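Local coordinates for protein putative phosphomannomutase (Thermus thermophilus, PDB 1TUO) that probably interconverts sugar phosphates by shifting a phosphoryl group as a magnesium-dependent member of the phosphohexose mutase family, with phosphopentomutase activity its tentative assignment, at residues A36-R41 and K134-L139; S174-V179 and P242-A247; Y181-G186 and K227-T232; V288-V293 and G330-G335; T310-F315 and D414-V419. All blocks are in the same frame, centred on the assembly; numbering follows the deposited sequence.

Interaction 1: A36-R41 and K134-L139; sequences AEAYGR and KAIEAL
Ala38 is the small knob on which this helix-to-helix contact turns. Its CB enters the hollow left by the last turn of helix 130-138, lying 3.4 Å from Ile136 O and 3.6 Å from Leu139 O. The shortness of this side chain allows a close backbone approach, with the CA atoms of Ala38 and Leu139 only 4.7 Å apart. Leu139 supplies a bump in return: its CB rests 4.0 Å from Ala38 CB, and its CD1 branch reaches along to Arg41 CB at 4.2 Å. On the inner flank, Tyr39 and Ile136 run side by side in the same direction. The Tyr39 ring is swung anti to its backbone N (chi1 -174°), so that Ile136 CD1 meets the ring edge at CD1, 3.7 Å away. No hydrogen bond crosses, and the fit is one of shape. At the outer margin, Arg41 NE and NH2 both grip Glu37 OE1 side-on, which ties Arg41 back to its own helix. Within the alpha/beta/alpha domain I, Tyr39 also meets the ring of Phe120 on strand 115-122, Ile136 packs on Phe14, and Ala36 turns to Leu68 and His71 of helix 61-75.

Interaction 2: S174-V179 and P242-A247; sequences SGFSGV and PSFAVA
The loop 174-179 runs in beside the start of strand 244-248, closest at Gly178 and Ser243, whose CA atoms are 4.6 Å apart. It leads into strand 180-183, the parallel neighbour of 244-248 in the mixed sheet of the alpha/beta/alpha domain II, so the contact marks where that strand pairing begins. Phe244 N gives Val179 O a weak hydrogen bond of 3.4 Å. Just before it, the Ser243 side chain stands in for backbone: Val179 N donates to Ser243 OG at 2.9 Å (157° at the hydrogen), although crowding in the model leaves the position of that OG less certain. Gly178 suits this approach, since a CB there would run into Ser243 OG and press on Pro242 CG. Pro242, which follows a cis peptide bond, offers CG to Ser177 OG at 3.6 Å. The Phe176 ring, anti to its backbone N (chi1 -176°), slides past Pro242 in the opposite direction and brings CE1 to 3.6 Å from Pro242 O, which lies at the ring edge. Phe176 CE1 also meets the edge of the Phe244 ring, at CE2. Helix 348-362 adds Leu356 and Val359 against Phe176. Over the centre of the Phe176 ring stands Gly178 N, 3.4 Å above its plane.

Interaction 3: Y181-G186 and K227-T232; sequences YHDSMG and KNLGVT
Asp183 and Thr232 cross obliquely, carboxylate against hydroxyl, where the end of strand 180-183 meets the first turn of helix 230-236. That helix belongs to a beta-alpha-beta crossover of domain II: it follows strand 206-209 and returns the chain to the parallel strand 244-248, on the far side of 180-183. Asp183 CG is anti to its backbone N (chi1 177°), which carries the carboxylate toward the helix. There Thr232 OG1 donates to Asp183 OD1 at 2.6 Å, coming from well above the carboxylate plane (51° out of it). The same OD1 forms a salt bridge with Arg210. OD2 serves its own segment by accepting from Met185 N at 2.9 Å, an Asx turn that fixes the bend leaving the strand. With both oxygens engaged and a helix start nearby, the buried carboxylate is likely to stay ionised. An alanine in place of Asp183 would remove the bond to Thr232, the Asx turn and the salt bridge to Arg210, and would probably leave the strand end and the helix start less firmly joined. Leu229, at the N-cap position, also crosses Asp183 obliquely and sets CD2 3.4 Å from OD1. Met185 comes at about a right angle to Asn228. Asn228 has its amide held elsewhere, OD1 by Asn221 N and ND2 by Glu223 O, so it offers carbon to this contact. The Met185 chain bends at its third torsion (chi3 88°), which places the terminal methyl CE 3.8 Å from Asn228 CB and 4.0 Å from Leu229 CD2.

Interaction 4: V288-V293 and G330-G335; sequences VKNFAV and GGEESG
Lys289 NZ is gripped by three partners, donating to Val293 O at 2.9 Å and to Thr294 O and pairing with Asp298 in a salt bridge. Asn290 ND2, with two, is the polar side-chain atom that crosses between the segments. It donates to Glu333 OE1 at 2.9 Å, somewhat bent (155° at the hydrogen) and onto the oxygen's anti lone pair. It also donates to a water, 3.1 Å from ND2, which in turn donates to Glu332 OE1. The amide and the Glu333 carboxylate are nearly coplanar, 15° apart. At the amide's other end an Asx turn, Ala292 N donating to Asn290 OD1 at 2.8 Å, helps fix its rotation. A leucine in place of Asn290 would take away the bonds to Glu333 and the water and the Asx turn, and would probably leave the Glu333 loop less firmly held against this strand end. Below this network strands 286-290 and 327-331 pair in parallel within the alpha/beta/alpha domain III. Gly331 N donates to Val288 O at 2.8 Å, and Asn290 N gives Gly331 O a weak bond of 3.3 Å. The Gly-Glu-Glu-Ser-Gly sequence that follows recalls the sugar-recognition loop of phosphohexomutases. Glu332 OE2 is paired with Arg346, while Ser334 OG donates to Glu333 OE2. Val293 CG2 packs 3.6 Å from Glu333 N, a buried amide without a partner in the model.

Interaction 5: T310-F315 and D414-V419; sequences TTPVGF and DTLDGV
Segment 310-315 leaves strand 308-311, an outermost strand of its sheet, and passes a turn formed by 414-419, the two segments being nearest at Pro312 and Asp417 (CA to CA 5.4 Å). The turn joins antiparallel strands 410-414 and 419-423, so a beta-hairpin tip of the C-terminal domain here touches the alpha/beta/alpha domain III. No backbone-to-backbone hydrogen bond links the segments. A side chain bridges them instead: Val313 N donates to Asp417 OD2 at 3.0 Å, almost straight (170° at the hydrogen), approaching from above the carboxylate plane. Asp417 CG, anti to its backbone N, projects across the gap at about a right angle to Val313. Arg431 forms a salt bridge with this same OD2, so the oxygen is gripped by one partner from each domain and its negative charge is probably stabilised. Alongside, Asp417 CB lies 3.9 Å from Pro312 CB, one aliphatic patch on another. The hairpin tip is shaped from within by an Asx turn, in which Leu416 N donates to Asp414 OD2 at 3.0 Å. Gly418 follows with phi 97°, a conformation in which a CB would press on the preceding carbonyl oxygen. Leu416 also leans on Phe291 of domain III. Its CG lies 4.3 Å from Pro312 CG, and its CD2 branch ends 4.2 Å from Thr310 CG2.

In the fold
Interactions 2 and 3 share one sheet of domain II: backbone bonds between Tyr181 and both Phe244 and Val246 join them directly. Interactions 4 and 5 touch likewise through neighbouring strands 286-290 and 308-311, Lys289 O meeting Thr311 N at 2.9 Å, and Phe291 packs on the hairpin 414-419. Interaction 1 stands apart in domain I, its nearest atoms about 13 Å from those of interaction 5. Interactions 1, 3 and 4 are buried, yet their chemistry differs: the first is apolar helix packing, the third a carboxylate at a helix start, the fourth strand pairing topped by an amide network. Interaction 2 is partly buried, while interaction 5 lies at the surface and joins two domains.

Interaction 1: A36-R41 and K134-L139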
# COMPACT_ATOMS: atom_id res chain seq x y z
N ALA A 36 -10.39 -2.47 21.72
CA ALA A 36 -9.46 -3.44 22.30
C ALA A 36 -10.23 -4.58 22.94
O ALA A 36 -9.87 -5.75 22.78
CB ALA A 36 -8.57 -2.77 23.34
N GLU A 37 -11.29 -4.25 23.66
CA GLU A 37 -12.12 -5.26 24.31
C GLU A 37 -12.73 -6.20 23.27
O GLU A 37 -12.76 -7.42 23.46
CB GLU A 37 -13.24 -4.60 25.11
CG GLU A 37 -14.04 -5.57 25.97
CD GLU A 37 -13.28 -6.05 27.20
OE1 GLU A 37 -13.70 -7.05 27.80
OE2 GLU A 37 -12.27 -5.41 27.57
N ALA A 38 -13.23 -5.63 22.18
CA ALA A 38 -13.85 -6.41 21.12
C ALA A 38 -12.84 -7.36 20.50
O ALA A 38 -13.11 -8.55 20.30
CB ALA A 38 -14.39 -5.49 20.04
N TYR A 39 -11.67 -6.83 20.18
CA TYR A 39 -10.61 -7.62 19.56
C TYR A 39 -10.10 -8.73 20.48
O TYR A 39 -9.90 -9.86 20.04
CB TYR A 39 -9.46 -6.69 19.16
CG TYR A 39 -8.36 -7.36 18.38
CD1 TYR A 39 -8.65 -8.14 17.26
CD2 TYR A 39 -7.03 -7.19 18.73
CE1 TYR A 39 -7.64 -8.73 16.50
CE2 TYR A 39 -6.00 -7.77 17.99
CZ TYR A 39 -6.31 -8.54 16.88
OH TYR A 39 -5.30 -9.11 16.14
N GLY A 40 -9.92 -8.40 21.76
CA GLY A 40 -9.45 -9.39 22.71
C GLY A 40 -10.44 -10.53 22.88
O GLY A 40 -10.06 -11.70 22.91
N ARG A 41 -11.72 -10.18 23.01
CA ARG A 41 -12.76 -11.19 23.18
C ARG A 41 -12.77 -12.09 21.96
O ARG A 41 -12.91 -13.31 22.07
CB ARG A 41 -14.14 -10.52 23.35
CG ARG A 41 -14.26 -9.69 24.62
CD ARG A 41 -15.70 -9.26 24.91
NE ARG A 41 -15.76 -8.34 26.04
CZ ARG A 41 -16.89 -7.97 26.65
NH1 ARG A 41 -18.06 -8.44 26.24
NH2 ARG A 41 -16.84 -7.13 27.68
N LYS A 134 -16.14 -8.33 10.54
CA LYS A 134 -17.51 -8.26 11.03
C LYS A 134 -17.63 -8.85 12.43
O LYS A 134 -18.36 -8.33 13.27
CB LYS A 134 -18.45 -9.00 10.07
CG LYS A 134 -18.72 -8.25 8.78
CD LYS A 134 -19.42 -6.92 9.05
CE LYS A 134 -19.79 -6.19 7.77
NZ LYS A 134 -20.51 -4.91 8.06
N ALA A 135 -16.90 -9.93 12.67
CA ALA A 135 -16.94 -10.60 13.97
C ALA A 135 -16.43 -9.68 15.08
O ALA A 135 -17.01 -9.62 16.17
CB ALA A 135 -16.11 -11.87 13.91
N ILE A 136 -15.34 -8.97 14.81
CA ILE A 136 -14.78 -8.05 15.79
C ILE A 136 -15.73 -6.88 16.03
O ILE A 136 -15.97 -6.48 17.17
CB ILE A 136 -13.40 -7.53 15.30
CG1 ILE A 136 -12.40 -8.69 15.24
CG2 ILE A 136 -12.89 -6.45 16.24
CD1 ILE A 136 -11.11 -8.37 14.48
N GLU A 137 -16.29 -6.34 14.95
CA GLU A 137 -17.21 -5.21 15.04
C GLU A 137 -18.42 -5.56 15.92
O GLU A 137 -18.88 -4.75 16.72
CB GLU A 137 -17.71 -4.83 13.65
CG GLU A 137 -18.65 -3.63 13.63
CD GLU A 137 -19.28 -3.41 12.27
OE1 GLU A 137 -19.29 -2.26 11.80
OE2 GLU A 137 -19.76 -4.40 11.67
N ALA A 138 -18.91 -6.78 15.75
CA ALA A 138 -20.07 -7.23 16.51
C ALA A 138 -19.82 -7.28 18.01
O ALA A 138 -20.76 -7.16 18.80
CB ALA A 138 -20.51 -8.61 16.00
N LEU A 139 -18.56 -7.45 18.40
CA LEU A 139 -18.20 -7.55 19.81
C LEU A 139 -17.85 -6.24 20.52
O LEU A 139 -17.46 -6.26 21.69
CB LEU A 139 -17.05 -8.54 19.98
CG LEU A 139 -17.37 -9.99 19.64
CD1 LEU A 139 -16.08 -10.80 19.58
CD2 LEU A 139 -18.32 -10.56 20.70

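Interaction 2: S174-V179 and P242-A247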
# COMPACT_ATOMS: atom_id res chain seq x y z
N SER A 174 23.66 -4.93 -6.66
CA SER A 174 24.96 -4.28 -6.51
C SER A 174 25.37 -3.55 -7.78
O SER A 174 26.23 -2.67 -7.75
CB SER A 174 26.02 -5.32 -6.14
OG SER A 174 26.24 -6.22 -7.21
N GLY A 175 24.75 -3.92 -8.90
CA GLY A 175 25.07 -3.29 -10.17
C GLY A 175 24.45 -1.93 -10.39
O GLY A 175 24.83 -1.23 -11.33
N PHE A 176 23.50 -1.54 -9.55
CA PHE A 176 22.85 -0.23 -9.70
C PHE A 176 23.92 0.85 -9.77
O PHE A 176 24.78 0.93 -8.89
CB PHE A 176 21.89 0.05 -8.54
CG PHE A 176 21.13 1.34 -8.69
CD1 PHE A 176 20.29 1.54 -9.78
CD2 PHE A 176 21.28 2.36 -7.76
CE1 PHE A 176 19.59 2.75 -9.93
CE2 PHE A 176 20.59 3.57 -7.90
CZ PHE A 176 19.75 3.76 -8.99
N SER A 177 23.86 1.68 -10.80
CA SER A 177 24.86 2.73 -11.01
C SER A 177 24.40 4.15 -10.69
O SER A 177 25.13 5.11 -10.95
CB SER A 177 25.36 2.67 -12.45
OG SER A 177 24.28 2.77 -13.37
N GLY A 178 23.21 4.29 -10.12
CA GLY A 178 22.74 5.62 -9.79
C GLY A 178 22.63 5.89 -8.30
O GLY A 178 23.30 5.26 -7.49
N VAL A 179 21.76 6.83 -7.96
CA VAL A 179 21.51 7.19 -6.58
C VAL A 179 20.02 7.03 -6.34
O VAL A 179 19.21 7.34 -7.22
CB VAL A 179 21.90 8.66 -6.29
CG1 VAL A 179 21.22 9.57 -7.28
CG2 VAL A 179 21.49 9.04 -4.88
N PRO A 242 20.41 6.50 -14.22
CA PRO A 242 19.22 5.79 -13.78
C PRO A 242 18.74 6.16 -12.38
O PRO A 242 17.99 5.42 -11.75
CB PRO A 242 19.66 4.34 -13.85
CG PRO A 242 21.07 4.43 -13.35
CD PRO A 242 21.61 5.65 -14.07
N SER A 243 19.17 7.31 -11.88
CA SER A 243 18.76 7.75 -10.55
C SER A 243 17.27 8.05 -10.52
O SER A 243 16.69 8.49 -11.51
CB SER A 243 19.54 8.99 -10.13
OG SER A 243 20.92 8.69 -10.00
N PHE A 244 16.65 7.81 -9.37
CA PHE A 244 15.23 8.09 -9.22
C PHE A 244 14.84 8.16 -7.76
O PHE A 244 15.63 7.83 -6.87
CB PHE A 244 14.39 7.03 -9.95
CG PHE A 244 14.46 5.65 -9.35
CD1 PHE A 244 13.42 5.18 -8.55
CD2 PHE A 244 15.53 4.81 -9.62
CE1 PHE A 244 13.46 3.88 -8.02
CE2 PHE A 244 15.58 3.52 -9.10
CZ PHE A 244 14.54 3.05 -8.30
N ALA A 245 13.62 8.61 -7.51
CA ALA A 245 13.16 8.72 -6.14
C ALA A 245 11.96 7.83 -5.88
O ALA A 245 11.12 7.65 -6.75
CB ALA A 245 12.79 10.17 -5.84
N VAL A 246 11.91 7.27 -4.68
CA VAL A 246 10.76 6.48 -4.27
C VAL A 246 10.20 7.26 -3.09
O VAL A 246 10.96 7.74 -2.24
CB VAL A 246 11.11 5.05 -3.79
CG1 VAL A 246 11.46 4.19 -4.99
CG2 VAL A 246 12.26 5.08 -2.80
N ALA A 247 8.89 7.43 -3.06
CA ALA A 247 8.24 8.15 -1.97
C ALA A 247 7.30 7.16 -1.31
O ALA A 247 6.36 6.69 -1.94
CB ALA A 247 7.45 9.34 -2.52

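Interaction 3: Y181-G186 and K227-T232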
# COMPACT_ATOMS: atom_id res chain seq x y z
N TYR A 181 16.83 8.22 -4.23
CA TYR A 181 16.31 9.24 -3.33
C TYR A 181 15.12 8.59 -2.65
O TYR A 181 14.31 7.93 -3.32
CB TYR A 181 15.86 10.48 -4.10
CG TYR A 181 17.01 11.30 -4.67
CD1 TYR A 181 17.61 10.93 -5.87
CD2 TYR A 181 17.48 12.42 -4.01
CE1 TYR A 181 18.68 11.67 -6.39
CE2 TYR A 181 18.55 13.17 -4.51
CZ TYR A 181 19.14 12.79 -5.71
OH TYR A 181 20.19 13.53 -6.22
N HIS A 182 15.03 8.76 -1.34
CA HIS A 182 13.91 8.19 -0.59
C HIS A 182 13.21 9.27 0.21
O HIS A 182 13.71 9.73 1.23
CB HIS A 182 14.38 7.10 0.38
CG HIS A 182 13.26 6.51 1.19
ND1 HIS A 182 13.48 5.78 2.33
CD2 HIS A 182 11.92 6.54 1.01
CE1 HIS A 182 12.31 5.38 2.83
NE2 HIS A 182 11.35 5.83 2.04
N ASP A 183 12.03 9.65 -0.28
CA ASP A 183 11.18 10.64 0.36
C ASP A 183 10.28 9.81 1.28
O ASP A 183 9.45 9.04 0.80
CB ASP A 183 10.36 11.34 -0.72
CG ASP A 183 9.38 12.35 -0.17
OD1 ASP A 183 8.68 12.97 -1.00
OD2 ASP A 183 9.30 12.53 1.07
N SER A 184 10.48 9.96 2.59
CA SER A 184 9.69 9.22 3.57
C SER A 184 8.41 9.96 3.94
O SER A 184 7.54 9.41 4.62
CB SER A 184 10.52 8.97 4.84
OG SER A 184 11.54 8.02 4.59
N MET A 185 8.30 11.20 3.48
CA MET A 185 7.13 12.05 3.73
C MET A 185 6.84 12.24 5.22
O MET A 185 5.71 12.57 5.59
CB MET A 185 5.89 11.46 3.03
CG MET A 185 6.08 11.22 1.53
SD MET A 185 4.56 10.72 0.67
CE MET A 185 3.87 12.35 0.22
N GLY A 186 7.86 12.05 6.05
CA GLY A 186 7.69 12.19 7.49
C GLY A 186 7.00 10.97 8.07
O GLY A 186 6.60 10.95 9.24
N LYS A 227 0.63 16.26 -6.02
CA LYS A 227 0.29 17.37 -5.13
C LYS A 227 1.02 17.37 -3.80
O LYS A 227 1.17 18.42 -3.16
CB LYS A 227 -1.22 17.44 -4.88
CG LYS A 227 -1.83 16.25 -4.17
CD LYS A 227 -3.22 16.59 -3.63
CE LYS A 227 -3.13 17.65 -2.52
NZ LYS A 227 -4.46 18.04 -1.97
N ASN A 228 1.51 16.21 -3.37
CA ASN A 228 2.23 16.12 -2.11
C ASN A 228 3.72 15.89 -2.30
O ASN A 228 4.47 15.75 -1.32
CB ASN A 228 1.64 14.98 -1.26
CG ASN A 228 0.16 15.17 -1.00
OD1 ASN A 228 -0.25 16.17 -0.42
ND2 ASN A 228 -0.64 14.20 -1.42
N LEU A 229 4.17 15.87 -3.55
CA LEU A 229 5.57 15.61 -3.87
C LEU A 229 6.36 16.78 -4.45
O LEU A 229 7.41 16.58 -5.05
CB LEU A 229 5.65 14.42 -4.83
CG LEU A 229 5.17 13.08 -4.26
CD1 LEU A 229 5.12 12.04 -5.35
CD2 LEU A 229 6.10 12.65 -3.13
N GLY A 230 5.86 18.00 -4.27
CA GLY A 230 6.55 19.17 -4.80
C GLY A 230 8.05 19.20 -4.54
O GLY A 230 8.85 19.38 -5.47
N VAL A 231 8.44 19.03 -3.28
CA VAL A 231 9.85 19.05 -2.92
C VAL A 231 10.68 18.00 -3.65
O VAL A 231 11.80 18.27 -4.07
CB VAL A 231 10.04 18.86 -1.40
CG1 VAL A 231 11.52 18.85 -1.05
CG2 VAL A 231 9.34 19.98 -0.64
N THR A 232 10.11 16.81 -3.81
CA THR A 232 10.80 15.72 -4.48
C THR A 232 10.86 15.92 -5.99
O THR A 232 11.86 15.60 -6.63
CB THR A 232 10.12 14.38 -4.15
OG1 THR A 232 10.15 14.19 -2.73
CG2 THR A 232 10.85 13.21 -4.82

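Interaction 4: V288-V293 and G330-G335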
# COMPACT_ATOMS: atom_id res chain seq x y z
N VAL A 288 -2.82 -10.30 -10.02
CA VAL A 288 -4.12 -9.91 -9.49
C VAL A 288 -4.17 -8.39 -9.42
O VAL A 288 -3.22 -7.76 -8.98
CB VAL A 288 -4.35 -10.50 -8.08
CG1 VAL A 288 -5.80 -10.27 -7.65
CG2 VAL A 288 -4.01 -11.99 -8.09
N LYS A 289 -5.28 -7.80 -9.87
CA LYS A 289 -5.42 -6.35 -9.87
C LYS A 289 -6.85 -5.94 -9.52
O LYS A 289 -7.79 -6.67 -9.83
CB LYS A 289 -5.08 -5.78 -11.26
CG LYS A 289 -5.90 -6.41 -12.39
CD LYS A 289 -5.82 -5.61 -13.70
CE LYS A 289 -7.07 -4.74 -13.90
NZ LYS A 289 -7.15 -4.11 -15.25
N ASN A 290 -7.02 -4.79 -8.88
CA ASN A 290 -8.38 -4.37 -8.59
C ASN A 290 -8.97 -3.72 -9.84
O ASN A 290 -8.26 -3.48 -10.82
CB ASN A 290 -8.47 -3.46 -7.35
CG ASN A 290 -7.99 -2.03 -7.60
OD1 ASN A 290 -8.03 -1.52 -8.72
ND2 ASN A 290 -7.58 -1.36 -6.53
N PHE A 291 -10.26 -3.43 -9.78
CA PHE A 291 -11.02 -2.86 -10.88
C PHE A 291 -10.55 -1.54 -11.50
O PHE A 291 -10.88 -1.24 -12.64
CB PHE A 291 -12.48 -2.73 -10.42
CG PHE A 291 -13.49 -2.69 -11.54
CD1 PHE A 291 -13.41 -3.59 -12.60
CD2 PHE A 291 -14.56 -1.81 -11.49
CE1 PHE A 291 -14.38 -3.61 -13.60
CE2 PHE A 291 -15.55 -1.82 -12.48
CZ PHE A 291 -15.46 -2.73 -13.53
N ALA A 292 -9.77 -0.75 -10.76
CA ALA A 292 -9.32 0.53 -11.27
C ALA A 292 -7.90 0.52 -11.84
O ALA A 292 -7.36 1.57 -12.22
CB ALA A 292 -9.44 1.60 -10.18
N VAL A 293 -7.29 -0.66 -11.89
CA VAL A 293 -5.95 -0.80 -12.42
C VAL A 293 -5.94 -0.82 -13.95
O VAL A 293 -6.86 -1.34 -14.58
CB VAL A 293 -5.28 -2.10 -11.89
CG1 VAL A 293 -3.98 -2.36 -12.62
CG2 VAL A 293 -5.03 -1.97 -10.39
N GLY A 330 0.40 -8.74 -7.08
CA GLY A 330 -0.95 -8.24 -6.88
C GLY A 330 -0.88 -6.74 -6.68
O GLY A 330 -0.03 -6.26 -5.94
N GLY A 331 -1.75 -5.98 -7.34
CA GLY A 331 -1.64 -4.54 -7.16
C GLY A 331 -2.92 -3.75 -7.24
O GLY A 331 -3.95 -4.21 -7.75
N GLU A 332 -2.84 -2.53 -6.73
CA GLU A 332 -3.96 -1.60 -6.73
C GLU A 332 -3.56 -0.33 -7.47
O GLU A 332 -2.38 -0.08 -7.72
CB GLU A 332 -4.34 -1.25 -5.30
CG GLU A 332 -4.81 -2.43 -4.48
CD GLU A 332 -5.11 -2.03 -3.05
OE1 GLU A 332 -5.98 -2.66 -2.43
OE2 GLU A 332 -4.45 -1.09 -2.56
N GLU A 333 -4.55 0.48 -7.82
CA GLU A 333 -4.30 1.72 -8.54
C GLU A 333 -3.75 2.81 -7.62
O GLU A 333 -3.42 3.90 -8.08
CB GLU A 333 -5.60 2.20 -9.19
CG GLU A 333 -6.84 1.77 -8.42
CD GLU A 333 -6.83 2.24 -6.98
OE1 GLU A 333 -7.16 1.43 -6.09
OE2 GLU A 333 -6.51 3.43 -6.75
N SER A 334 -3.63 2.49 -6.33
CA SER A 334 -3.13 3.45 -5.34
C SER A 334 -1.67 3.34 -4.95
O SER A 334 -1.20 4.06 -4.07
CB SER A 334 -3.99 3.36 -4.08
OG SER A 334 -5.30 3.82 -4.33
N GLY A 335 -0.93 2.43 -5.59
CA GLY A 335 0.48 2.30 -5.29
C GLY A 335 0.81 1.12 -4.39
O GLY A 335 1.99 0.85 -4.13
O HOH W 1 -7.95 -3.34 -4.19

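Interaction 5: T310-F315 and D414-V419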
# COMPACT_ATOMS: atom_id res chain seq x y z
N THR A 310 -9.17 -9.99 -11.96
CA THR A 310 -9.62 -8.66 -11.58
C THR A 310 -10.57 -8.76 -10.40
O THR A 310 -11.51 -9.55 -10.41
CB THR A 310 -10.35 -7.96 -12.75
OG1 THR A 310 -9.45 -7.85 -13.86
CG2 THR A 310 -10.82 -6.57 -12.34
N THR A 311 -10.31 -7.95 -9.37
CA THR A 311 -11.12 -7.96 -8.17
C THR A 311 -11.68 -6.58 -7.86
O THR A 311 -11.20 -5.58 -8.38
CB THR A 311 -10.28 -8.38 -6.96
OG1 THR A 311 -9.23 -7.42 -6.77
CG2 THR A 311 -9.67 -9.75 -7.17
N PRO A 312 -12.72 -6.52 -7.02
CA PRO A 312 -13.30 -5.22 -6.67
C PRO A 312 -12.23 -4.51 -5.85
O PRO A 312 -11.28 -5.15 -5.39
CB PRO A 312 -14.51 -5.60 -5.82
CG PRO A 312 -14.92 -6.94 -6.39
CD PRO A 312 -13.58 -7.63 -6.56
N VAL A 313 -12.37 -3.21 -5.66
CA VAL A 313 -11.38 -2.48 -4.87
C VAL A 313 -11.44 -2.96 -3.41
O VAL A 313 -12.52 -3.15 -2.85
CB VAL A 313 -11.62 -0.96 -4.93
CG1 VAL A 313 -10.69 -0.24 -3.95
CG2 VAL A 313 -11.39 -0.46 -6.34
N GLY A 314 -10.27 -3.15 -2.83
CA GLY A 314 -10.16 -3.63 -1.46
C GLY A 314 -9.08 -4.69 -1.49
O GLY A 314 -9.21 -5.68 -2.20
N PHE A 315 -8.01 -4.50 -0.72
CA PHE A 315 -6.92 -5.46 -0.75
C PHE A 315 -7.31 -6.85 -0.25
O PHE A 315 -6.63 -7.83 -0.55
CB PHE A 315 -5.72 -4.94 0.04
CG PHE A 315 -4.46 -5.73 -0.18
CD1 PHE A 315 -4.11 -6.77 0.68
CD2 PHE A 315 -3.64 -5.46 -1.27
CE1 PHE A 315 -2.97 -7.53 0.46
CE2 PHE A 315 -2.49 -6.22 -1.50
CZ PHE A 315 -2.15 -7.25 -0.63
N ASP A 414 -19.09 -2.36 -17.62
CA ASP A 414 -18.77 -3.37 -16.62
C ASP A 414 -19.09 -2.80 -15.24
O ASP A 414 -18.51 -1.79 -14.82
CB ASP A 414 -17.28 -3.75 -16.73
CG ASP A 414 -16.90 -4.94 -15.85
OD1 ASP A 414 -15.83 -5.53 -16.10
OD2 ASP A 414 -17.65 -5.27 -14.91
N THR A 415 -20.02 -3.44 -14.54
CA THR A 415 -20.44 -2.98 -13.22
C THR A 415 -19.95 -3.83 -12.05
O THR A 415 -20.60 -3.88 -11.00
CB THR A 415 -21.99 -2.86 -13.14
OG1 THR A 415 -22.59 -4.11 -13.53
CG2 THR A 415 -22.49 -1.77 -14.07
N LEU A 416 -18.80 -4.48 -12.20
CA LEU A 416 -18.25 -5.31 -11.14
C LEU A 416 -18.17 -4.56 -9.81
O LEU A 416 -18.56 -5.08 -8.76
CB LEU A 416 -16.85 -5.81 -11.51
CG LEU A 416 -16.12 -6.67 -10.47
CD1 LEU A 416 -16.91 -7.94 -10.21
CD2 LEU A 416 -14.73 -7.00 -10.96
N ASP A 417 -17.66 -3.34 -9.86
CA ASP A 417 -17.51 -2.51 -8.67
C ASP A 417 -17.60 -1.06 -9.12
O ASP A 417 -16.61 -0.46 -9.54
CB ASP A 417 -16.16 -2.81 -8.02
CG ASP A 417 -15.91 -2.00 -6.77
OD1 ASP A 417 -16.88 -1.71 -6.04
OD2 ASP A 417 -14.74 -1.66 -6.51
N GLY A 418 -18.81 -0.51 -9.04
CA GLY A 418 -19.04 0.85 -9.49
C GLY A 418 -19.59 0.70 -10.89
O GLY A 418 -20.28 -0.28 -11.18
N VAL A 419 -19.30 1.65 -11.77
CA VAL A 419 -19.77 1.57 -13.15
C VAL A 419 -18.65 1.98 -14.10
O VAL A 419 -18.16 3.10 -14.04
CB VAL A 419 -20.98 2.50 -13.39
CG1 VAL A 419 -21.52 2.27 -14.79
CG2 VAL A 419 -22.06 2.25 -12.35